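Local coordinates for protein putative thioesterase II (Thermobifida fusca, PDB 3BBJ) that probably hydrolyses acyl-CoA or related acyl thioesters with two HotDog-type domains, at residues S10-V15 / L41-Q46; Y22-D27 / T92-E97; R47-E52 / G104-A109; A193-A198 / W222-I227. One frame throughout, in Å; residues are numbered along the deposited sequence.

Contact 1: residues S10-V15 / L41-Q46; sequences SATEVV and LMTVLQ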
loop_
_atom_site.group_PDB
_atom_site.type_symbol
_atom_site.label_atom_id
_atom_site.label_comp_id
_atom_site.label_asym_id
_atom_site.label_seq_id
_atom_site.Cartn_x
_atom_site.Cartn_y
_atom_site.Cartn_z
ATOM N N SER A 10 -8.377 -15.982 -21.688
ATOM C CA SER A 10 -9.650 -16.675 -21.531
ATOM C C SER A 10 -10.100 -16.723 -20.076
ATOM O O SER A 10 -11.254 -16.414 -19.754
ATOM C CB SER A 10 -9.534 -18.112 -22.071
ATOM O OG SER A 10 -10.639 -18.914 -21.674
ATOM N N ALA A 11 -9.178 -17.116 -19.205
ATOM C CA ALA A 11 -9.446 -17.249 -17.776
ATOM C C ALA A 11 -9.877 -15.958 -17.057
ATOM O O ALA A 11 -10.581 -16.019 -16.051
ATOM C CB ALA A 11 -8.214 -17.830 -17.069
ATOM N N THR A 12 -9.454 -14.803 -17.559
ATOM C CA THR A 12 -9.692 -13.536 -16.867
ATOM C C THR A 12 -10.759 -12.641 -17.495
ATOM O O THR A 12 -10.951 -11.513 -17.052
ATOM C CB THR A 12 -8.355 -12.728 -16.752
ATOM O OG1 THR A 12 -7.845 -12.422 -18.067
ATOM C CG2 THR A 12 -7.308 -13.536 -15.984
ATOM N N GLU A 13 -11.453 -13.109 -18.525
ATOM C CA GLU A 13 -12.461 -12.270 -19.167
ATOM C C GLU A 13 -13.665 -12.093 -18.257
ATOM O O GLU A 13 -14.108 -13.040 -17.625
ATOM C CB GLU A 13 -12.905 -12.845 -20.528
ATOM C CG GLU A 13 -13.667 -14.171 -20.466
ATOM C CD GLU A 13 -14.424 -14.496 -21.756
ATOM O OE1 GLU A 13 -14.932 -13.558 -22.423
ATOM O OE2 GLU A 13 -14.531 -15.709 -22.081
ATOM N N VAL A 14 -14.180 -10.868 -18.197
ATOM C CA VAL A 14 -15.344 -10.540 -17.377
ATOM C C VAL A 14 -16.416 -9.980 -18.298
ATOM O O VAL A 14 -16.132 -9.162 -19.176
ATOM C CB VAL A 14 -14.983 -9.537 -16.237
ATOM C CG1 VAL A 14 -13.712 -9.998 -15.507
ATOM C CG2 VAL A 14 -14.801 -8.119 -16.759
ATOM N N VAL A 15 -17.649 -10.439 -18.117
ATOM C CA VAL A 15 -18.746 -10.049 -19.006
ATOM C C VAL A 15 -19.704 -9.154 -18.271
ATOM O O VAL A 15 -20.115 -9.453 -17.160
ATOM C CB VAL A 15 -19.513 -11.281 -19.581
ATOM C CG1 VAL A 15 -20.724 -10.851 -20.370
ATOM C CG2 VAL A 15 -18.596 -12.119 -20.463
ATOM N N LEU A 41 -7.668 -13.012 -8.855
ATOM C CA LEU A 41 -8.906 -12.323 -8.502
ATOM C C LEU A 41 -8.747 -10.807 -8.677
ATOM O O LEU A 41 -9.717 -10.095 -8.979
ATOM C CB LEU A 41 -9.310 -12.630 -7.064
ATOM C CG LEU A 41 -9.385 -14.094 -6.604
ATOM C CD1 LEU A 41 -9.869 -14.112 -5.186
ATOM C CD2 LEU A 41 -10.306 -14.964 -7.479
HETATM N N MSE A 42 -7.518 -10.314 -8.484
HETATM C CA MSE A 42 -7.219 -8.902 -8.732
HETATM C C MSE A 42 -7.347 -8.534 -10.213
HETATM O O MSE A 42 -7.907 -7.495 -10.556
HETATM C CB MSE A 42 -5.835 -8.548 -8.195
HETATM C CG MSE A 42 -5.853 -8.306 -6.658
HETATM SE SE MSE A 42 -4.123 -8.320 -5.779
HETATM C CE MSE A 42 -3.092 -7.394 -7.134
ATOM N N THR A 43 -6.845 -9.416 -11.067
ATOM C CA THR A 43 -6.828 -9.252 -12.508
ATOM C C THR A 43 -8.244 -9.076 -13.047
ATOM O O THR A 43 -8.512 -8.217 -13.898
ATOM C CB THR A 43 -6.153 -10.494 -13.164
ATOM O OG1 THR A 43 -4.742 -10.486 -12.872
ATOM C CG2 THR A 43 -6.351 -10.497 -14.650
ATOM N N VAL A 44 -9.139 -9.904 -12.526
ATOM C CA VAL A 44 -10.552 -9.885 -12.891
ATOM C C VAL A 44 -11.223 -8.605 -12.391
ATOM O O VAL A 44 -12.004 -7.981 -13.119
ATOM C CB VAL A 44 -11.269 -11.138 -12.329
ATOM C CG1 VAL A 44 -12.771 -10.915 -12.225
ATOM C CG2 VAL A 44 -10.958 -12.360 -13.195
ATOM N N LEU A 45 -10.925 -8.210 -11.156
ATOM C CA LEU A 45 -11.496 -6.997 -10.606
ATOM C C LEU A 45 -10.937 -5.788 -11.338
ATOM O O LEU A 45 -11.670 -4.836 -11.606
ATOM C CB LEU A 45 -11.223 -6.876 -9.109
ATOM C CG LEU A 45 -11.959 -7.793 -8.128
ATOM C CD1 LEU A 45 -11.709 -7.260 -6.701
ATOM C CD2 LEU A 45 -13.466 -7.880 -8.420
ATOM N N GLN A 46 -9.655 -5.824 -11.696
ATOM C CA GLN A 46 -9.073 -4.712 -12.442
ATOM C C GLN A 46 -9.846 -4.481 -13.724
ATOM O O GLN A 46 -10.080 -3.324 -14.096
ATOM C CB GLN A 46 -7.582 -4.940 -12.752
ATOM C CG GLN A 46 -6.937 -3.805 -13.577
ATOM C CD GLN A 46 -5.427 -3.958 -13.737
ATOM O OE1 GLN A 46 -4.682 -3.897 -12.765
ATOM N NE2 GLN A 46 -4.970 -4.128 -14.984
#
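The backbones come nearest where the chain leaves helix 7-11, with Thr12 CA 5.5 Å from Val44 CA on helix 38-51. Thr12 is the first residue to depart from helical phi/psi, and its methyl reaches across first: Thr12 CG2 lies 3.5 Å from Thr43 CG2, slightly inside normal van der Waals range. With Thr12 OG1 between its own N and carbonyl carbon (chi1 61°) and bonded to Phe8 O, CG2 is the branch that points at Thr43. Thr43 likewise turns OG1 back, to Gly39 O of its own helix, while CG2, anti to its N, meets Thr12. In the HotDog fold a long helix is wrapped by an antiparallel sheet. Here helix 38-51 fits that role, and 10-15 brings an edge strand of the chain, 14-18, against it. Val44 meets 10-15 at two places. Its CG2 stands 3.9 Å from Thr12 O, while Val44 CG1 meets Val14 CG1 at 3.5 Å. Val14 CG1 also comes within 3.6 Å of Val44 O, so the methyl spans side chain and helix backbone alike. Val24 of the neighbouring strand 21-26 touches both valines.

Contact 2: residues Y22-D27 / T92-E97; sequences YAVELD and TTLFQE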
loop_
_atom_site.group_PDB
_atom_site.type_symbol
_atom_site.label_atom_id
_atom_site.label_comp_id
_atom_site.label_asym_id
_atom_site.label_seq_id
_atom_site.Cartn_x
_atom_site.Cartn_y
_atom_site.Cartn_z
ATOM N N TYR A 22 -21.070 -7.440 -13.331
ATOM C CA TYR A 22 -20.303 -8.284 -14.235
ATOM C C TYR A 22 -20.294 -9.711 -13.754
ATOM O O TYR A 22 -20.506 -9.974 -12.577
ATOM C CB TYR A 22 -18.866 -7.766 -14.335
ATOM C CG TYR A 22 -18.740 -6.404 -14.984
ATOM C CD1 TYR A 22 -19.028 -5.240 -14.282
ATOM C CD2 TYR A 22 -18.310 -6.284 -16.291
ATOM C CE1 TYR A 22 -18.908 -3.983 -14.881
ATOM C CE2 TYR A 22 -18.174 -5.041 -16.892
ATOM C CZ TYR A 22 -18.477 -3.899 -16.192
ATOM O OH TYR A 22 -18.347 -2.676 -16.830
ATOM N N ALA A 23 -20.075 -10.631 -14.685
ATOM C CA ALA A 23 -19.981 -12.053 -14.383
ATOM C C ALA A 23 -18.594 -12.534 -14.778
ATOM O O ALA A 23 -18.014 -12.052 -15.755
ATOM C CB ALA A 23 -21.050 -12.842 -15.138
ATOM N N VAL A 24 -18.069 -13.485 -14.014
ATOM C CA VAL A 24 -16.755 -14.042 -14.271
ATOM C C VAL A 24 -16.761 -15.537 -13.902
ATOM O O VAL A 24 -17.527 -15.965 -13.042
ATOM C CB VAL A 24 -15.682 -13.240 -13.456
ATOM C CG1 VAL A 24 -15.807 -13.525 -11.957
ATOM C CG2 VAL A 24 -14.282 -13.539 -13.936
ATOM N N GLU A 25 -15.931 -16.320 -14.586
ATOM C CA GLU A 25 -15.706 -17.741 -14.260
ATOM C C GLU A 25 -14.303 -17.934 -13.696
ATOM O O GLU A 25 -13.314 -17.715 -14.389
ATOM C CB GLU A 25 -15.878 -18.641 -15.505
ATOM C CG GLU A 25 -17.181 -19.448 -15.531
ATOM C CD GLU A 25 -17.112 -20.712 -14.677
ATOM O OE1 GLU A 25 -16.035 -21.352 -14.612
ATOM O OE2 GLU A 25 -18.145 -21.076 -14.079
ATOM N N LEU A 26 -14.214 -18.353 -12.443
ATOM C CA LEU A 26 -12.907 -18.546 -11.819
ATOM C C LEU A 26 -12.334 -19.874 -12.286
ATOM O O LEU A 26 -12.931 -20.927 -12.099
ATOM C CB LEU A 26 -12.978 -18.468 -10.290
ATOM C CG LEU A 26 -13.557 -17.162 -9.733
ATOM C CD1 LEU A 26 -13.065 -16.983 -8.336
ATOM C CD2 LEU A 26 -13.197 -15.938 -10.586
ATOM N N ASP A 27 -11.177 -19.778 -12.925
ATOM C CA ASP A 27 -10.520 -20.911 -13.535
ATOM C C ASP A 27 -9.747 -21.688 -12.465
ATOM O O ASP A 27 -8.818 -21.152 -11.845
ATOM C CB ASP A 27 -9.606 -20.390 -14.652
ATOM C CG ASP A 27 -8.803 -21.478 -15.322
ATOM O OD1 ASP A 27 -8.834 -22.638 -14.871
ATOM O OD2 ASP A 27 -8.115 -21.157 -16.290
ATOM N N THR A 92 -14.774 -1.925 -6.752
ATOM C CA THR A 92 -15.190 -3.168 -7.378
ATOM C C THR A 92 -15.100 -4.273 -6.327
ATOM O O THR A 92 -14.084 -4.394 -5.612
ATOM C CB THR A 92 -14.317 -3.475 -8.621
ATOM O OG1 THR A 92 -14.694 -4.734 -9.195
ATOM C CG2 THR A 92 -12.822 -3.488 -8.267
ATOM N N THR A 93 -16.187 -5.037 -6.198
ATOM C CA THR A 93 -16.279 -6.097 -5.198
ATOM C C THR A 93 -16.676 -7.437 -5.845
ATOM O O THR A 93 -17.599 -7.503 -6.678
ATOM C CB THR A 93 -17.295 -5.717 -4.115
ATOM O OG1 THR A 93 -17.026 -4.385 -3.650
ATOM C CG2 THR A 93 -17.256 -6.711 -2.934
ATOM N N LEU A 94 -15.973 -8.502 -5.442
ATOM C CA LEU A 94 -16.220 -9.848 -5.963
ATOM C C LEU A 94 -17.053 -10.660 -4.986
ATOM O O LEU A 94 -16.737 -10.717 -3.795
ATOM C CB LEU A 94 -14.909 -10.574 -6.223
ATOM C CG LEU A 94 -14.992 -11.987 -6.783
ATOM C CD1 LEU A 94 -15.667 -11.974 -8.159
ATOM C CD2 LEU A 94 -13.583 -12.592 -6.863
ATOM N N PHE A 95 -18.107 -11.289 -5.524
ATOM C CA PHE A 95 -19.016 -12.133 -4.754
ATOM C C PHE A 95 -19.027 -13.551 -5.287
ATOM O O PHE A 95 -18.868 -13.786 -6.481
ATOM C CB PHE A 95 -20.431 -11.603 -4.843
ATOM C CG PHE A 95 -20.605 -10.249 -4.263
ATOM C CD1 PHE A 95 -20.289 -9.121 -5.003
ATOM C CD2 PHE A 95 -21.123 -10.092 -2.992
ATOM C CE1 PHE A 95 -20.465 -7.844 -4.459
ATOM C CE2 PHE A 95 -21.307 -8.808 -2.445
ATOM C CZ PHE A 95 -20.975 -7.689 -3.179
ATOM N N GLN A 96 -19.215 -14.503 -4.385
ATOM C CA GLN A 96 -19.317 -15.906 -4.766
ATOM C C GLN A 96 -20.099 -16.649 -3.693
ATOM O O GLN A 96 -19.722 -16.632 -2.510
ATOM C CB GLN A 96 -17.932 -16.538 -4.971
ATOM C CG GLN A 96 -17.978 -17.807 -5.819
ATOM C CD GLN A 96 -16.640 -18.544 -5.922
ATOM O OE1 GLN A 96 -15.933 -18.727 -4.925
ATOM N NE2 GLN A 96 -16.306 -18.996 -7.137
ATOM N N GLU A 97 -21.174 -17.309 -4.123
ATOM C CA GLU A 97 -22.072 -18.053 -3.237
ATOM C C GLU A 97 -22.616 -17.144 -2.155
ATOM O O GLU A 97 -22.580 -17.472 -0.977
ATOM C CB GLU A 97 -21.386 -19.277 -2.627
ATOM C CG GLU A 97 -20.888 -20.287 -3.651
ATOM C CD GLU A 97 -20.730 -21.686 -3.066
ATOM O OE1 GLU A 97 -21.699 -22.188 -2.439
ATOM O OE2 GLU A 97 -19.649 -22.286 -3.244
#
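Val24 puts one methyl over the end of Leu94, Val24 CG1 lying 4.1 Å from Leu94 CD1, and the two side chains cross at about a right angle. Their backbones are much further apart: Val24 CA to Leu94 CA is 9.3 Å and Leu26 CA to Gln96 CA 9.9 Å, roughly two strand spacings. The reason is that strand 72-82 runs between them. Val24 pairs through its backbone with Ala74, and Leu26 with Gly72. Since both flanking strands are antiparallel to this middle one, they run in the same direction, and the residue pairs advance in step. The small Ala74 and Gly72 of the middle strand probably allow side chains from the two flanking strands to meet across it.

Leu94 gets there by its torsions: its bond to CB is not aimed at Val24, but CG stands anti to the backbone N (chi1 -179°), which carries the CD1 methyl across. Two residues on, Leu26 and Gln96 approach from opposite directions, Leu26 CD1 stopping 4.0 Å from Gln96 NE2. Gln96 has an extended chain (chi2 -174°), which brings its amide to the carbonyl oxygens of Ser70 and Pro73, both bonded by NE2. Helix 38-51 adds Val44 on Val24 and Leu41 on Leu26, so the pairs lie on the helix-facing side of the HotDog sheet. The leucine methyl thus meets an amide nitrogen already engaged by two carbonyls, which is consistent with a buried polar group being tolerated beside apolar neighbours.

Contact 3: residues R47-E52 / G104-A109; sequences RSALAE and GTLATA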
loop_
_atom_site.group_PDB
_atom_site.type_symbol
_atom_site.label_atom_id
_atom_site.label_comp_id
_atom_site.label_asym_id
_atom_site.label_seq_id
_atom_site.Cartn_x
_atom_site.Cartn_y
_atom_site.Cartn_z
ATOM N N ARG A 47 -10.206 -5.576 -14.405
ATOM C CA ARG A 47 -10.937 -5.504 -15.676
ATOM C C ARG A 47 -12.284 -4.825 -15.529
ATOM O O ARG A 47 -12.683 -4.022 -16.369
ATOM C CB ARG A 47 -11.155 -6.904 -16.274
ATOM C CG ARG A 47 -9.951 -7.433 -17.001
ATOM C CD ARG A 47 -10.305 -8.469 -18.057
ATOM N NE ARG A 47 -9.304 -8.460 -19.121
ATOM C CZ ARG A 47 -8.136 -9.101 -19.092
ATOM N NH1 ARG A 47 -7.779 -9.835 -18.048
ATOM N NH2 ARG A 47 -7.305 -8.997 -20.124
ATOM N N SER A 48 -12.989 -5.175 -14.460
ATOM C CA SER A 48 -14.273 -4.585 -14.172
ATOM C C SER A 48 -14.158 -3.083 -13.979
ATOM O O SER A 48 -15.019 -2.323 -14.420
ATOM C CB SER A 48 -14.866 -5.216 -12.909
ATOM O OG SER A 48 -14.030 -5.017 -11.779
ATOM N N ALA A 49 -13.091 -2.659 -13.317
ATOM C CA ALA A 49 -12.916 -1.258 -12.973
ATOM C C ALA A 49 -12.610 -0.397 -14.181
ATOM O O ALA A 49 -13.137 0.705 -14.314
ATOM C CB ALA A 49 -11.837 -1.106 -11.925
ATOM N N LEU A 50 -11.743 -0.882 -15.053
ATOM C CA LEU A 50 -11.375 -0.123 -16.248
ATOM C C LEU A 50 -12.509 -0.097 -17.275
ATOM O O LEU A 50 -12.566 0.801 -18.108
ATOM C CB LEU A 50 -10.113 -0.711 -16.889
ATOM C CG LEU A 50 -8.844 -0.700 -16.037
ATOM C CD1 LEU A 50 -7.756 -1.532 -16.706
ATOM C CD2 LEU A 50 -8.400 0.714 -15.826
ATOM N N ALA A 51 -13.388 -1.099 -17.231
ATOM C CA ALA A 51 -14.573 -1.118 -18.086
ATOM C C ALA A 51 -15.503 0.033 -17.697
ATOM O O ALA A 51 -16.208 0.593 -18.546
ATOM C CB ALA A 51 -15.302 -2.451 -17.983
ATOM N N GLU A 52 -15.480 0.401 -16.419
ATOM C CA GLU A 52 -16.327 1.473 -15.894
ATOM C C GLU A 52 -15.684 2.855 -15.942
ATOM O O GLU A 52 -16.305 3.837 -15.539
ATOM C CB GLU A 52 -16.723 1.143 -14.451
ATOM C CG GLU A 52 -17.610 -0.105 -14.342
ATOM C CD GLU A 52 -19.039 0.131 -14.829
ATOM O OE1 GLU A 52 -19.691 1.066 -14.313
ATOM O OE2 GLU A 52 -19.509 -0.623 -15.717
ATOM N N GLY A 104 -11.703 -4.147 -4.063
ATOM C CA GLY A 104 -10.629 -3.295 -4.535
ATOM C C GLY A 104 -11.132 -1.885 -4.818
ATOM O O GLY A 104 -12.307 -1.695 -5.135
ATOM N N THR A 105 -10.266 -0.889 -4.614
ATOM C CA THR A 105 -10.556 0.476 -5.036
ATOM C C THR A 105 -9.362 0.841 -5.898
ATOM O O THR A 105 -8.231 0.560 -5.544
ATOM C CB THR A 105 -10.781 1.424 -3.859
ATOM O OG1 THR A 105 -11.805 0.871 -3.023
ATOM C CG2 THR A 105 -11.220 2.826 -4.350
ATOM N N LEU A 106 -9.638 1.365 -7.081
ATOM C CA LEU A 106 -8.608 1.619 -8.058
ATOM C C LEU A 106 -8.665 3.042 -8.541
ATOM O O LEU A 106 -9.710 3.506 -9.014
ATOM C CB LEU A 106 -8.732 0.659 -9.266
ATOM C CG LEU A 106 -8.462 -0.845 -9.042
ATOM C CD1 LEU A 106 -9.646 -1.531 -8.370
ATOM C CD2 LEU A 106 -8.136 -1.547 -10.340
ATOM N N ALA A 107 -7.531 3.734 -8.401
ATOM C CA ALA A 107 -7.366 5.057 -8.965
ATOM C C ALA A 107 -6.925 4.782 -10.390
ATOM O O ALA A 107 -5.836 4.224 -10.608
ATOM C CB ALA A 107 -6.308 5.865 -8.206
ATOM N N THR A 108 -7.778 5.142 -11.353
ATOM C CA THR A 108 -7.445 4.970 -12.765
ATOM C C THR A 108 -7.115 6.318 -13.369
ATOM O O THR A 108 -7.707 7.343 -13.007
ATOM C CB THR A 108 -8.575 4.309 -13.598
ATOM O OG1 THR A 108 -9.543 5.292 -13.964
ATOM C CG2 THR A 108 -9.254 3.158 -12.821
ATOM N N ALA A 109 -6.144 6.298 -14.271
ATOM C CA ALA A 109 -5.698 7.482 -14.994
ATOM C C ALA A 109 -5.116 6.976 -16.323
ATOM O O ALA A 109 -5.147 5.785 -16.593
ATOM C CB ALA A 109 -4.658 8.238 -14.194
#
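Thr108 OG1 is held by two partners, the hydroxyl of Ser53 just beyond helix 38-51 and the carbonyl oxygen of Thr88 on the adjacent strand, while the methyl of the same residue faces the helix. Thr108 CG2 lies 4.0 Å from Leu50 CD2, and the two side chains slide past each other in opposite directions. The division follows from the first torsion: OG1 lies between the backbone N and carbonyl carbon (chi1 82°), and CG2 is anti to that carbon. Leu50 has its CB bond turned aside from the strand, so the approach is made by the far end of its chain.

The second pair involves the preceding residue, Ala49. Leu106 presents both methyls to it: Leu106 CD2 is 4.1 Å and CD1 4.2 Å from Ala49 CB, so the single methyl sits nearly level with the fork. Ala49 CA to Leu106 CA is 7.1 Å, and Leu50 CA to Thr108 CA 7.3 Å, consistent with the HotDog arrangement of a helix packed on a sheet.

Alternation along the strand gives its two sides different tasks. Leu106 and Thr108 turn to the helix, whereas Thr105, Ala107 and Ala109 pack on His64, Val218 and Trp246 of the second subunit. Across the helix contact itself only carbon meets carbon. Of the four touching side chains, Thr108 alone brings a polar group, and its bonds tie the strand to Ser53, two residues past the helix end, and to the neighbouring strand. Two bonds on OG1 probably hold the Thr108 side chain in one rotation, which keeps CG2 turned to Leu50.

Contact 4: residues A193-A198 / W222-I227; sequences AFLPLA and WHLRAI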
loop_
_atom_site.group_PDB
_atom_site.type_symbol
_atom_site.label_atom_id
_atom_site.label_comp_id
_atom_site.label_asym_id
_atom_site.label_seq_id
_atom_site.Cartn_x
_atom_site.Cartn_y
_atom_site.Cartn_z
ATOM N N ALA A 193 -2.532 -5.993 -18.060
ATOM C CA ALA A 193 -3.576 -6.880 -17.558
ATOM C C ALA A 193 -2.985 -7.905 -16.596
ATOM O O ALA A 193 -3.648 -8.350 -15.675
ATOM C CB ALA A 193 -4.273 -7.592 -18.738
ATOM N N PHE A 194 -1.717 -8.249 -16.818
ATOM C CA PHE A 194 -1.011 -9.312 -16.080
ATOM C C PHE A 194 -0.312 -8.824 -14.808
ATOM O O PHE A 194 -0.029 -9.617 -13.917
ATOM C CB PHE A 194 0.004 -9.962 -17.034
ATOM C CG PHE A 194 1.040 -10.846 -16.367
ATOM C CD1 PHE A 194 0.677 -12.035 -15.758
ATOM C CD2 PHE A 194 2.394 -10.517 -16.435
ATOM C CE1 PHE A 194 1.640 -12.860 -15.169
ATOM C CE2 PHE A 194 3.373 -11.337 -15.852
ATOM C CZ PHE A 194 2.993 -12.513 -15.222
ATOM N N LEU A 195 -0.042 -7.522 -14.717
ATOM C CA LEU A 195 0.640 -6.968 -13.536
ATOM C C LEU A 195 -0.038 -7.348 -12.207
ATOM O O LEU A 195 0.642 -7.790 -11.280
ATOM C CB LEU A 195 0.836 -5.446 -13.668
ATOM C CG LEU A 195 1.855 -4.998 -14.733
ATOM C CD1 LEU A 195 2.004 -3.504 -14.786
ATOM C CD2 LEU A 195 3.218 -5.636 -14.480
ATOM N N PRO A 196 -1.372 -7.210 -12.113
ATOM C CA PRO A 196 -2.036 -7.581 -10.845
ATOM C C PRO A 196 -1.841 -9.043 -10.426
ATOM O O PRO A 196 -1.810 -9.348 -9.210
ATOM C CB PRO A 196 -3.517 -7.254 -11.087
ATOM C CG PRO A 196 -3.666 -7.034 -12.580
ATOM C CD PRO A 196 -2.309 -6.683 -13.127
ATOM N N LEU A 197 -1.698 -9.948 -11.398
ATOM C CA LEU A 197 -1.353 -11.340 -11.084
ATOM C C LEU A 197 0.130 -11.461 -10.751
ATOM O O LEU A 197 0.511 -12.126 -9.780
ATOM C CB LEU A 197 -1.699 -12.298 -12.242
ATOM C CG LEU A 197 -1.252 -13.771 -12.094
ATOM C CD1 LEU A 197 -1.757 -14.381 -10.811
ATOM C CD2 LEU A 197 -1.716 -14.613 -13.256
ATOM N N ALA A 198 0.959 -10.827 -11.569
ATOM C CA ALA A 198 2.420 -10.852 -11.406
ATOM C C ALA A 198 2.864 -10.477 -10.001
ATOM O O ALA A 198 3.697 -11.148 -9.420
ATOM C CB ALA A 198 3.068 -9.936 -12.428
ATOM N N TRP A 222 -0.893 -1.873 -4.852
ATOM C CA TRP A 222 0.176 -1.803 -5.833
ATOM C C TRP A 222 -0.011 -0.622 -6.811
ATOM O O TRP A 222 -1.117 -0.192 -7.107
ATOM C CB TRP A 222 0.344 -3.148 -6.557
ATOM C CG TRP A 222 -0.593 -3.361 -7.679
ATOM C CD1 TRP A 222 -1.823 -3.926 -7.614
ATOM C CD2 TRP A 222 -0.378 -3.024 -9.052
ATOM N NE1 TRP A 222 -2.398 -3.959 -8.853
ATOM C CE2 TRP A 222 -1.540 -3.397 -9.757
ATOM C CE3 TRP A 222 0.676 -2.431 -9.753
ATOM C CZ2 TRP A 222 -1.678 -3.203 -11.132
ATOM C CZ3 TRP A 222 0.541 -2.236 -11.110
ATOM C CH2 TRP A 222 -0.626 -2.629 -11.791
ATOM N N HIS A 223 1.102 -0.086 -7.274
ATOM C CA HIS A 223 1.087 1.099 -8.115
ATOM C C HIS A 223 1.756 0.853 -9.467
ATOM O O HIS A 223 2.839 0.266 -9.534
ATOM C CB HIS A 223 1.826 2.229 -7.393
ATOM C CG HIS A 223 1.301 2.519 -6.027
ATOM N ND1 HIS A 223 0.034 3.013 -5.810
ATOM C CD2 HIS A 223 1.878 2.425 -4.808
ATOM C CE1 HIS A 223 -0.153 3.196 -4.517
ATOM N NE2 HIS A 223 0.949 2.843 -3.884
ATOM N N LEU A 224 1.113 1.328 -10.526
ATOM C CA LEU A 224 1.638 1.248 -11.889
ATOM C C LEU A 224 2.411 2.528 -12.128
ATOM O O LEU A 224 1.825 3.597 -12.032
ATOM C CB LEU A 224 0.504 1.171 -12.908
ATOM C CG LEU A 224 0.925 1.071 -14.376
ATOM C CD1 LEU A 224 1.717 -0.215 -14.611
ATOM C CD2 LEU A 224 -0.298 1.146 -15.279
ATOM N N ARG A 225 3.696 2.413 -12.478
ATOM C CA ARG A 225 4.598 3.558 -12.584
ATOM C C ARG A 225 5.030 3.955 -13.999
ATOM O O ARG A 225 5.442 5.097 -14.234
ATOM C CB ARG A 225 5.850 3.264 -11.761
ATOM C CG ARG A 225 5.582 2.969 -10.259
ATOM C CD ARG A 225 4.656 3.988 -9.615
ATOM N NE ARG A 225 5.051 5.374 -9.920
ATOM C CZ ARG A 225 6.034 6.046 -9.314
ATOM N NH1 ARG A 225 6.767 5.487 -8.356
ATOM N NH2 ARG A 225 6.288 7.300 -9.670
ATOM N N ALA A 226 4.983 2.988 -14.910
ATOM C CA ALA A 226 5.327 3.165 -16.319
ATOM C C ALA A 226 4.578 2.089 -17.091
ATOM O O ALA A 226 4.155 1.082 -16.514
ATOM C CB ALA A 226 6.822 3.000 -16.533
ATOM N N ILE A 227 4.386 2.324 -18.387
ATOM C CA ILE A 227 3.716 1.393 -19.265
ATOM C C ILE A 227 4.783 0.448 -19.809
ATOM O O ILE A 227 5.673 0.887 -20.538
ATOM C CB ILE A 227 3.040 2.127 -20.441
ATOM C CG1 ILE A 227 1.982 3.130 -19.931
ATOM C CG2 ILE A 227 2.436 1.123 -21.422
ATOM C CD1 ILE A 227 0.764 2.514 -19.233
#
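Leu195 joins helix 191-198 to strand 217-224 in the C-terminal HotDog half, where the axes of 193-198 and 222-224 run nearly antiparallel (152°) and approach to 10.1 Å. Its CB starts the contact, 3.7 Å from Trp222 CH2 and slightly further from CZ3. Beyond it CG is anti to the carbonyl carbon (chi1 -69°) and hands the chain on to CD1. That tip lies 4.1 Å from Trp222 CH2 and 3.3 Å from Leu224 CD1, a methyl pair tighter than usual and met at about a right angle. The CB bond of Leu224 is not directed at the helix, but CG anti to its N (chi1 -180°) brings CD1 there. Trp222, by contrast, points its CB at the helix and brings CH2 and CZ3 of its six-membered ring to Leu195, which approaches obliquely. Replacing the indole of Trp222 by the methyl of an alanine is likely to open a gap beside Leu195 CB and Pro196 CD, with Pro196 losing its partner in 222-227 and Leu195 keeping only Leu224. Gln46 of helix 38-51 also touches both the indole and Pro196, so the two helices meet here. Pro196, whose N has no hydrogen to give, sits at the helix kink and sets its CD 4.1 Å from Trp222 CZ2.

All four contacts are mainly apolar and largely buried, but depth differs: contact 4 lies about 8 Å from the chain centre and contact 2 about 17 Å, measured centre to centre. Contacts 1 and 3 use consecutive parts of helix 38-51, against the start of an edge strand with the residues leading into it, and against strand 99-109, whereas contact 2 joins strands alone and contact 4 belongs to the C-terminal HotDog half. Contacts 2 and 3 are also tied by a probable hydrogen bond, Tyr22 OH to Glu52 OE2, 2.6 Å. Contact 4 adds an aromatic surface that the others lack, and Gln46 of contact 1 reaches it. Only contacts 3 and 4 also touch the second subunit.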